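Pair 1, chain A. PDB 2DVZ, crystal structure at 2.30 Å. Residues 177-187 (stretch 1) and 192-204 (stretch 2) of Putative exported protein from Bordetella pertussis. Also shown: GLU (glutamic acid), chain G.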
# COMPACT_ATOMS: atom_id res chain seq x y z
N GLY A 177 -10.05 -4.13 -1.84
CA GLY A 177 -9.01 -3.15 -1.69
C GLY A 177 -9.56 -2.16 -0.67
O GLY A 177 -10.68 -2.30 -0.24
N SER A 178 -8.75 -1.17 -0.28
CA SER A 178 -9.14 -0.15 0.68
C SER A 178 -10.27 0.77 0.19
O SER A 178 -11.03 1.31 1.01
CB SER A 178 -7.93 0.66 1.07
OG SER A 178 -7.00 -0.19 1.73
N GLY A 179 -10.40 0.94 -1.13
CA GLY A 179 -11.55 1.66 -1.71
C GLY A 179 -12.86 1.29 -1.02
O GLY A 179 -13.49 2.13 -0.35
N PRO A 180 -13.34 0.05 -1.23
CA PRO A 180 -14.57 -0.34 -0.54
C PRO A 180 -14.48 -0.36 0.99
O PRO A 180 -15.52 -0.19 1.65
CB PRO A 180 -14.88 -1.73 -1.12
CG PRO A 180 -14.17 -1.73 -2.47
CD PRO A 180 -12.91 -0.99 -2.19
N ALA A 181 -13.28 -0.57 1.54
CA ALA A 181 -13.12 -0.57 2.98
C ALA A 181 -13.35 0.83 3.55
O ALA A 181 -14.05 0.98 4.55
CB ALA A 181 -11.75 -1.15 3.39
N VAL A 182 -12.77 1.85 2.92
CA VAL A 182 -12.89 3.22 3.38
C VAL A 182 -14.37 3.63 3.43
O VAL A 182 -14.83 4.27 4.40
CB VAL A 182 -11.99 4.20 2.53
CG1 VAL A 182 -12.40 5.68 2.72
CG2 VAL A 182 -10.49 4.00 2.83
N ALA A 183 -15.12 3.25 2.40
CA ALA A 183 -16.55 3.55 2.35
C ALA A 183 -17.38 2.81 3.44
O ALA A 183 -18.33 3.37 4.00
CB ALA A 183 -17.11 3.29 0.96
N ASP A 184 -17.04 1.56 3.75
CA ASP A 184 -17.70 0.89 4.88
C ASP A 184 -17.35 1.46 6.25
O ASP A 184 -18.22 1.59 7.09
CB ASP A 184 -17.50 -0.62 4.83
CG ASP A 184 -18.55 -1.30 3.97
OD1 ASP A 184 -19.21 -0.59 3.17
OD2 ASP A 184 -18.71 -2.54 4.09
N ALA A 185 -16.08 1.83 6.45
CA ALA A 185 -15.65 2.50 7.66
C ALA A 185 -16.29 3.89 7.80
O ALA A 185 -16.72 4.28 8.92
CB ALA A 185 -14.15 2.59 7.71
N VAL A 186 -16.40 4.62 6.69
CA VAL A 186 -17.09 5.91 6.73
C VAL A 186 -18.59 5.70 7.04
O VAL A 186 -19.19 6.49 7.77
CB VAL A 186 -16.89 6.74 5.43
CG1 VAL A 186 -17.85 7.93 5.40
CG2 VAL A 186 -15.44 7.18 5.28
N GLY A 187 -19.17 4.60 6.54
CA GLY A 187 -20.57 4.28 6.76
C GLY A 187 -20.89 3.60 8.08
O GLY A 187 -22.05 3.50 8.46
N LEU A 192 -13.50 0.17 12.57
CA LEU A 192 -12.08 0.43 12.39
C LEU A 192 -11.68 0.15 10.94
O LEU A 192 -12.33 -0.65 10.23
CB LEU A 192 -11.23 -0.48 13.32
CG LEU A 192 -11.05 -0.24 14.83
CD1 LEU A 192 -12.37 -0.09 15.68
CD2 LEU A 192 -10.15 -1.32 15.42
N ILE A 193 -10.61 0.80 10.51
CA ILE A 193 -9.98 0.48 9.25
C ILE A 193 -8.49 0.57 9.44
O ILE A 193 -7.99 1.48 10.09
CB ILE A 193 -10.45 1.38 8.08
CG1 ILE A 193 -9.99 0.82 6.72
CG2 ILE A 193 -10.10 2.89 8.31
CD1 ILE A 193 -10.36 1.61 5.53
N PHE A 194 -7.78 -0.43 8.90
CA PHE A 194 -6.34 -0.32 8.74
C PHE A 194 -6.10 0.02 7.29
O PHE A 194 -6.52 -0.73 6.41
CB PHE A 194 -5.67 -1.62 9.13
CG PHE A 194 -5.65 -1.86 10.62
CD1 PHE A 194 -4.52 -1.51 11.38
CD2 PHE A 194 -6.75 -2.41 11.27
CE1 PHE A 194 -4.52 -1.71 12.76
CE2 PHE A 194 -6.76 -2.61 12.69
CZ PHE A 194 -5.65 -2.26 13.41
N ASP A 195 -5.48 1.16 7.03
CA ASP A 195 -5.27 1.61 5.67
C ASP A 195 -3.87 2.18 5.42
O ASP A 195 -3.09 2.43 6.36
CB ASP A 195 -6.32 2.65 5.27
CG ASP A 195 -6.51 2.74 3.77
OD1 ASP A 195 -5.95 1.89 3.03
OD2 ASP A 195 -7.23 3.67 3.32
N ASN A 196 -3.57 2.32 4.13
CA ASN A 196 -2.47 3.13 3.66
C ASN A 196 -3.09 4.50 3.62
O ASN A 196 -4.23 4.66 3.21
CB ASN A 196 -1.99 2.70 2.25
CG ASN A 196 -2.04 1.15 2.02
OD1 ASN A 196 -2.83 0.67 1.21
ND2 ASN A 196 -1.20 0.40 2.72
N LEU A 197 -2.33 5.49 4.06
CA LEU A 197 -2.88 6.82 4.33
C LEU A 197 -3.60 7.53 3.15
O LEU A 197 -4.69 8.04 3.35
CB LEU A 197 -1.83 7.70 5.07
CG LEU A 197 -2.22 9.09 5.62
CD1 LEU A 197 -3.62 9.14 6.38
CD2 LEU A 197 -1.08 9.64 6.46
N PRO A 198 -3.01 7.55 1.93
CA PRO A 198 -3.67 8.29 0.84
C PRO A 198 -5.19 8.08 0.59
O PRO A 198 -5.86 9.06 0.24
CB PRO A 198 -2.83 7.92 -0.40
CG PRO A 198 -1.49 7.66 0.19
CD PRO A 198 -1.72 6.99 1.49
N SER A 199 -5.71 6.85 0.71
CA SER A 199 -7.14 6.59 0.45
C SER A 199 -8.05 7.03 1.60
O SER A 199 -9.23 7.37 1.39
CB SER A 199 -7.43 5.11 0.10
OG SER A 199 -6.59 4.24 0.83
N SER A 200 -7.52 7.01 2.82
CA SER A 200 -8.26 7.46 3.96
C SER A 200 -8.11 8.97 4.14
O SER A 200 -8.95 9.59 4.76
CB SER A 200 -7.78 6.71 5.22
OG SER A 200 -8.25 5.36 5.22
N MSE A 201 -7.03 9.54 3.62
CA MSE A 201 -6.75 10.98 3.80
C MSE A 201 -7.90 11.96 3.55
O MSE A 201 -8.12 12.81 4.41
CB MSE A 201 -5.46 11.45 3.09
CG MSE A 201 -5.10 12.92 3.41
SE MSE A 201 -4.60 13.17 5.36
CE MSE A 201 -2.68 12.78 5.26
N PRO A 202 -8.61 11.88 2.39
CA PRO A 202 -9.77 12.78 2.16
C PRO A 202 -10.87 12.70 3.21
O PRO A 202 -11.46 13.73 3.56
CB PRO A 202 -10.32 12.32 0.79
CG PRO A 202 -9.12 11.71 0.10
CD PRO A 202 -8.36 11.01 1.21
N GLN A 203 -11.15 11.48 3.69
CA GLN A 203 -12.19 11.27 4.70
C GLN A 203 -11.77 11.76 6.06
O GLN A 203 -12.61 12.15 6.87
CB GLN A 203 -12.58 9.80 4.83
CG GLN A 203 -12.89 9.09 3.51
CD GLN A 203 -13.96 9.78 2.68
OE1 GLN A 203 -14.92 10.38 3.20
NE2 GLN A 203 -13.79 9.69 1.34
N ILE A 204 -10.48 11.70 6.34
CA ILE A 204 -9.98 12.13 7.61
C ILE A 204 -10.06 13.65 7.65
O ILE A 204 -10.50 14.24 8.66
CB ILE A 204 -8.54 11.60 7.84
CG1 ILE A 204 -8.59 10.08 8.10
CG2 ILE A 204 -7.84 12.32 8.96
CD1 ILE A 204 -7.25 9.37 7.80
N GLU G . -3.04 -2.85 0.76
CA GLU G . -2.38 -2.39 -0.48
C GLU G . -0.89 -2.15 -0.29
O GLU G . -0.35 -1.05 -0.40
CB GLU G . -3.12 -1.19 -1.07
CG GLU G . -4.65 -1.38 -1.06
CD GLU G . -5.36 -0.67 -2.17
OE1 GLU G . -4.66 -0.04 -2.98
OE2 GLU G . -6.64 -0.77 -2.26
OXT GLU G . -0.17 -3.13 -0.06
O HOH W 1 -8.37 -1.19 4.28

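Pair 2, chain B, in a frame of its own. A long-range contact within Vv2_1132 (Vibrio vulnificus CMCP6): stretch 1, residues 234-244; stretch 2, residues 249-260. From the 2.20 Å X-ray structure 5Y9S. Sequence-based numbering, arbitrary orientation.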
# COMPACT_ATOMS: atom_id res chain seq x y z
N LEU B 234 -17.06 17.98 -23.22
CA LEU B 234 -17.39 19.34 -22.78
C LEU B 234 -18.10 20.07 -23.90
O LEU B 234 -17.48 20.44 -24.91
CB LEU B 234 -16.13 20.09 -22.34
CG LEU B 234 -15.36 19.35 -21.25
CD1 LEU B 234 -14.05 20.02 -20.96
CD2 LEU B 234 -16.21 19.25 -19.97
N SER B 235 -19.41 20.29 -23.71
CA SER B 235 -20.19 21.09 -24.65
C SER B 235 -19.47 22.38 -25.00
O SER B 235 -19.40 22.77 -26.18
CB SER B 235 -21.57 21.39 -24.06
OG SER B 235 -22.45 20.31 -24.34
N GLU B 236 -18.90 23.04 -24.00
CA GLU B 236 -18.28 24.34 -24.20
C GLU B 236 -17.08 24.27 -25.13
O GLU B 236 -16.73 25.27 -25.75
CB GLU B 236 -17.88 24.94 -22.84
CG GLU B 236 -18.89 24.65 -21.70
CD GLU B 236 -18.79 23.23 -21.13
OE1 GLU B 236 -17.75 22.88 -20.54
OE2 GLU B 236 -19.73 22.44 -21.31
N SER B 237 -16.44 23.10 -25.23
CA SER B 237 -15.33 22.94 -26.17
C SER B 237 -15.84 22.78 -27.59
O SER B 237 -15.26 23.35 -28.52
CB SER B 237 -14.48 21.72 -25.80
OG SER B 237 -13.60 22.05 -24.77
N LEU B 238 -16.90 21.98 -27.77
CA LEU B 238 -17.52 21.89 -29.07
C LEU B 238 -17.84 23.29 -29.58
O LEU B 238 -17.53 23.62 -30.74
CB LEU B 238 -18.79 21.05 -29.01
CG LEU B 238 -18.52 19.60 -28.63
CD1 LEU B 238 -19.84 18.94 -28.32
CD2 LEU B 238 -17.77 18.86 -29.73
N VAL B 239 -18.39 24.13 -28.71
CA VAL B 239 -18.81 25.47 -29.12
C VAL B 239 -17.62 26.29 -29.61
O VAL B 239 -17.67 26.90 -30.68
CB VAL B 239 -19.56 26.16 -27.97
CG1 VAL B 239 -19.65 27.68 -28.22
CG2 VAL B 239 -20.96 25.55 -27.84
N LYS B 240 -16.50 26.28 -28.86
CA LYS B 240 -15.31 26.98 -29.33
C LYS B 240 -14.90 26.48 -30.70
O LYS B 240 -14.69 27.27 -31.63
CB LYS B 240 -14.14 26.83 -28.35
CG LYS B 240 -14.27 27.65 -27.10
CD LYS B 240 -14.52 29.12 -27.40
CE LYS B 240 -14.69 29.89 -26.09
NZ LYS B 240 -13.65 30.96 -25.92
N MET B 241 -14.78 25.15 -30.85
CA MET B 241 -14.41 24.55 -32.12
C MET B 241 -15.36 24.97 -33.22
O MET B 241 -14.94 25.25 -34.35
CB MET B 241 -14.41 23.03 -31.98
CG MET B 241 -13.19 22.43 -31.27
SD MET B 241 -11.63 23.19 -31.78
CE MET B 241 -11.14 22.02 -33.01
N ALA B 242 -16.67 24.97 -32.93
CA ALA B 242 -17.62 25.28 -33.99
C ALA B 242 -17.49 26.74 -34.42
O ALA B 242 -17.59 27.05 -35.62
CB ALA B 242 -19.04 24.96 -33.53
N ILE B 243 -17.25 27.64 -33.46
CA ILE B 243 -17.12 29.05 -33.81
C ILE B 243 -15.99 29.24 -34.81
O ILE B 243 -16.11 30.01 -35.77
CB ILE B 243 -16.87 29.90 -32.55
CG1 ILE B 243 -18.11 29.97 -31.66
CG2 ILE B 243 -16.40 31.31 -32.93
CD1 ILE B 243 -17.86 30.82 -30.42
N GLY B 244 -14.89 28.52 -34.61
CA GLY B 244 -13.75 28.55 -35.50
C GLY B 244 -13.93 27.79 -36.78
O GLY B 244 -12.96 27.64 -37.53
N ALA B 249 -21.42 20.86 -34.87
CA ALA B 249 -21.63 20.27 -33.55
C ALA B 249 -23.11 20.28 -33.21
O ALA B 249 -23.83 21.23 -33.55
CB ALA B 249 -20.85 21.04 -32.48
N TRP B 250 -23.57 19.21 -32.55
CA TRP B 250 -24.90 19.17 -31.93
C TRP B 250 -24.73 19.55 -30.47
O TRP B 250 -24.00 18.88 -29.72
CB TRP B 250 -25.56 17.79 -32.07
CG TRP B 250 -26.42 17.63 -33.34
CD1 TRP B 250 -27.79 17.66 -33.43
CD2 TRP B 250 -25.94 17.45 -34.68
NE1 TRP B 250 -28.18 17.51 -34.74
CE2 TRP B 250 -27.07 17.37 -35.52
CE3 TRP B 250 -24.67 17.34 -35.25
CZ2 TRP B 250 -26.96 17.19 -36.90
CZ3 TRP B 250 -24.56 17.15 -36.63
CH2 TRP B 250 -25.69 17.08 -37.43
N VAL B 251 -25.37 20.65 -30.06
CA VAL B 251 -25.19 21.20 -28.71
C VAL B 251 -26.54 21.67 -28.18
O VAL B 251 -27.43 22.09 -28.93
CB VAL B 251 -24.20 22.38 -28.69
CG1 VAL B 251 -22.81 21.93 -29.09
CG2 VAL B 251 -24.70 23.53 -29.59
N PRO B 252 -26.70 21.60 -26.87
CA PRO B 252 -27.93 22.09 -26.25
C PRO B 252 -28.10 23.58 -26.48
O PRO B 252 -27.12 24.33 -26.47
CB PRO B 252 -27.73 21.77 -24.76
CG PRO B 252 -26.77 20.64 -24.76
CD PRO B 252 -25.85 20.86 -25.92
N MET B 253 -29.35 24.01 -26.68
CA MET B 253 -29.60 25.43 -26.89
C MET B 253 -29.02 26.27 -25.77
O MET B 253 -28.48 27.34 -26.02
CB MET B 253 -31.11 25.73 -27.01
CG MET B 253 -31.71 25.48 -28.38
SD MET B 253 -31.15 26.70 -29.56
CE MET B 253 -31.73 28.24 -28.90
N HIS B 254 -29.12 25.82 -24.52
CA HIS B 254 -28.77 26.72 -23.42
C HIS B 254 -27.29 27.06 -23.37
O HIS B 254 -26.89 28.02 -22.69
CB HIS B 254 -29.23 26.14 -22.07
CG HIS B 254 -28.30 25.11 -21.51
ND1 HIS B 254 -28.47 23.76 -21.73
CD2 HIS B 254 -27.20 25.24 -20.73
CE1 HIS B 254 -27.51 23.10 -21.11
NE2 HIS B 254 -26.72 23.97 -20.50
N VAL B 255 -26.45 26.31 -24.10
CA VAL B 255 -25.02 26.58 -24.12
C VAL B 255 -24.64 27.64 -25.15
O VAL B 255 -23.54 28.21 -25.05
CB VAL B 255 -24.27 25.24 -24.35
CG1 VAL B 255 -22.80 25.45 -24.52
CG2 VAL B 255 -24.52 24.32 -23.16
N ILE B 256 -25.53 27.98 -26.08
CA ILE B 256 -25.17 28.85 -27.20
C ILE B 256 -26.02 30.11 -27.26
O ILE B 256 -26.06 30.77 -28.29
CB ILE B 256 -25.27 28.09 -28.54
CG1 ILE B 256 -26.66 27.47 -28.66
CG2 ILE B 256 -24.22 27.02 -28.61
CD1 ILE B 256 -26.99 26.91 -30.04
N GLU B 257 -26.73 30.44 -26.17
CA GLU B 257 -27.64 31.58 -26.21
C GLU B 257 -26.93 32.84 -26.65
O GLU B 257 -27.43 33.58 -27.50
CB GLU B 257 -28.28 31.78 -24.83
CG GLU B 257 -29.49 32.71 -24.82
CD GLU B 257 -29.94 33.09 -23.40
OE1 GLU B 257 -29.72 32.30 -22.46
OE2 GLU B 257 -30.51 34.19 -23.24
N GLU B 258 -25.72 33.08 -26.12
CA GLU B 258 -24.96 34.28 -26.44
C GLU B 258 -24.31 34.20 -27.81
O GLU B 258 -24.24 35.21 -28.52
CB GLU B 258 -23.89 34.52 -25.37
CG GLU B 258 -23.15 35.83 -25.51
CD GLU B 258 -22.35 36.17 -24.27
OE1 GLU B 258 -21.13 35.87 -24.23
OE2 GLU B 258 -22.95 36.72 -23.32
N GLU B 259 -23.80 33.03 -28.21
CA GLU B 259 -23.23 32.89 -29.55
C GLU B 259 -24.28 33.14 -30.63
O GLU B 259 -24.00 33.79 -31.64
CB GLU B 259 -22.60 31.51 -29.74
CG GLU B 259 -21.28 31.29 -28.98
CD GLU B 259 -21.50 31.02 -27.48
OE1 GLU B 259 -22.67 31.05 -27.04
OE2 GLU B 259 -20.49 30.80 -26.76
N LEU B 260 -25.51 32.64 -30.43
CA LEU B 260 -26.56 32.88 -31.43
C LEU B 260 -26.94 34.35 -31.48
O LEU B 260 -27.25 34.88 -32.55
CB LEU B 260 -27.79 32.02 -31.12
CG LEU B 260 -27.74 30.52 -31.44
CD1 LEU B 260 -28.97 29.79 -30.97
CD2 LEU B 260 -27.57 30.35 -32.94

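Superposing N, CA and C of 14 central residues brings pair 2 onto pair 1 with an RMSD of 0.6 Å. In both, a helix is followed by a strand running back across it: the axes of helix 178-187 and strand 192-196 approach to 8.2 Å at 152° between their N-to-C directions, those of helix 235-243 and strand 249-252 to 8.8 Å at 132°. The chain then turns into further helical residues. The buried surface is also alike, 402 Å² in pair 1 and 421 Å² in pair 2.

A close match is V182(A) with V239(B), whose CA atoms fall 0.4 Å apart and whose side-chain centres fall 0.5 Å apart. Both are t rotamers, point toward the other stretch and lose more area to it than any other residue of their pair, 77 and 72 Å². The surroundings of CG2 differ. V182(A) CG2 lies 3.6 Å from I193(A) CD1 but also 3.3 Å from D195(A) OD2, so it covers a carboxylate. V239(B) CG2 meets carbon instead, at 3.7 Å from I256(B) CG2 and 3.8 Å from V255(B) CG1, although V239(B) CG1 lies 3.5 Å from E259(B) OE2.

The CG2 contrast reflects three matched positions: D195(A), S199(A) and S200(A) correspond to V251(B), V255(B) and I256(B). In pair 1 the aspartate gathers hydroxyls: S178(A) OG donates to D195(A) OD1 at 2.7 Å across the stretches, while S199(A) OG and S200(A) OG donate to D195(A) OD2 at 2.6 and 2.7 Å. In pair 2 the equivalents are all aliphatic, and no hydrogen bond crosses between the stretches. S235(B), matching S178(A), instead sets its OG 3.8 Å from P252(B) CD, and that OG is bonded elsewhere in the structure. S178(A) also donates its backbone N to OE2 of the bound glutamic acid at 2.9 Å.

Along the helix and early strand, bulk is exchanged. A181(A) with I193(A) corresponds to L238(B) with A249(B): the long side chain comes from the strand in pair 1 and from the helix in pair 2. I193(A) CD1 reaches to 3.8 Å from A181(A) CB, whereas L238(B) CB lies 4.0 Å from A249(B) CB and 4.1 Å from V251(B) CG1. A185(A) and A242(B), both alanine, face the strand in each pair, with A185(A) CB 3.9 Å from I193(A) CB and A242(B) CB 4.4 Å from A249(B) CB.

At the far end, the aliphatic part of a polar residue packs on a branched one in both: V186(A) CG2 is 3.6 Å from Q203(A) CG, and I243(B) CD1 is 3.7 Å from E259(B) CG.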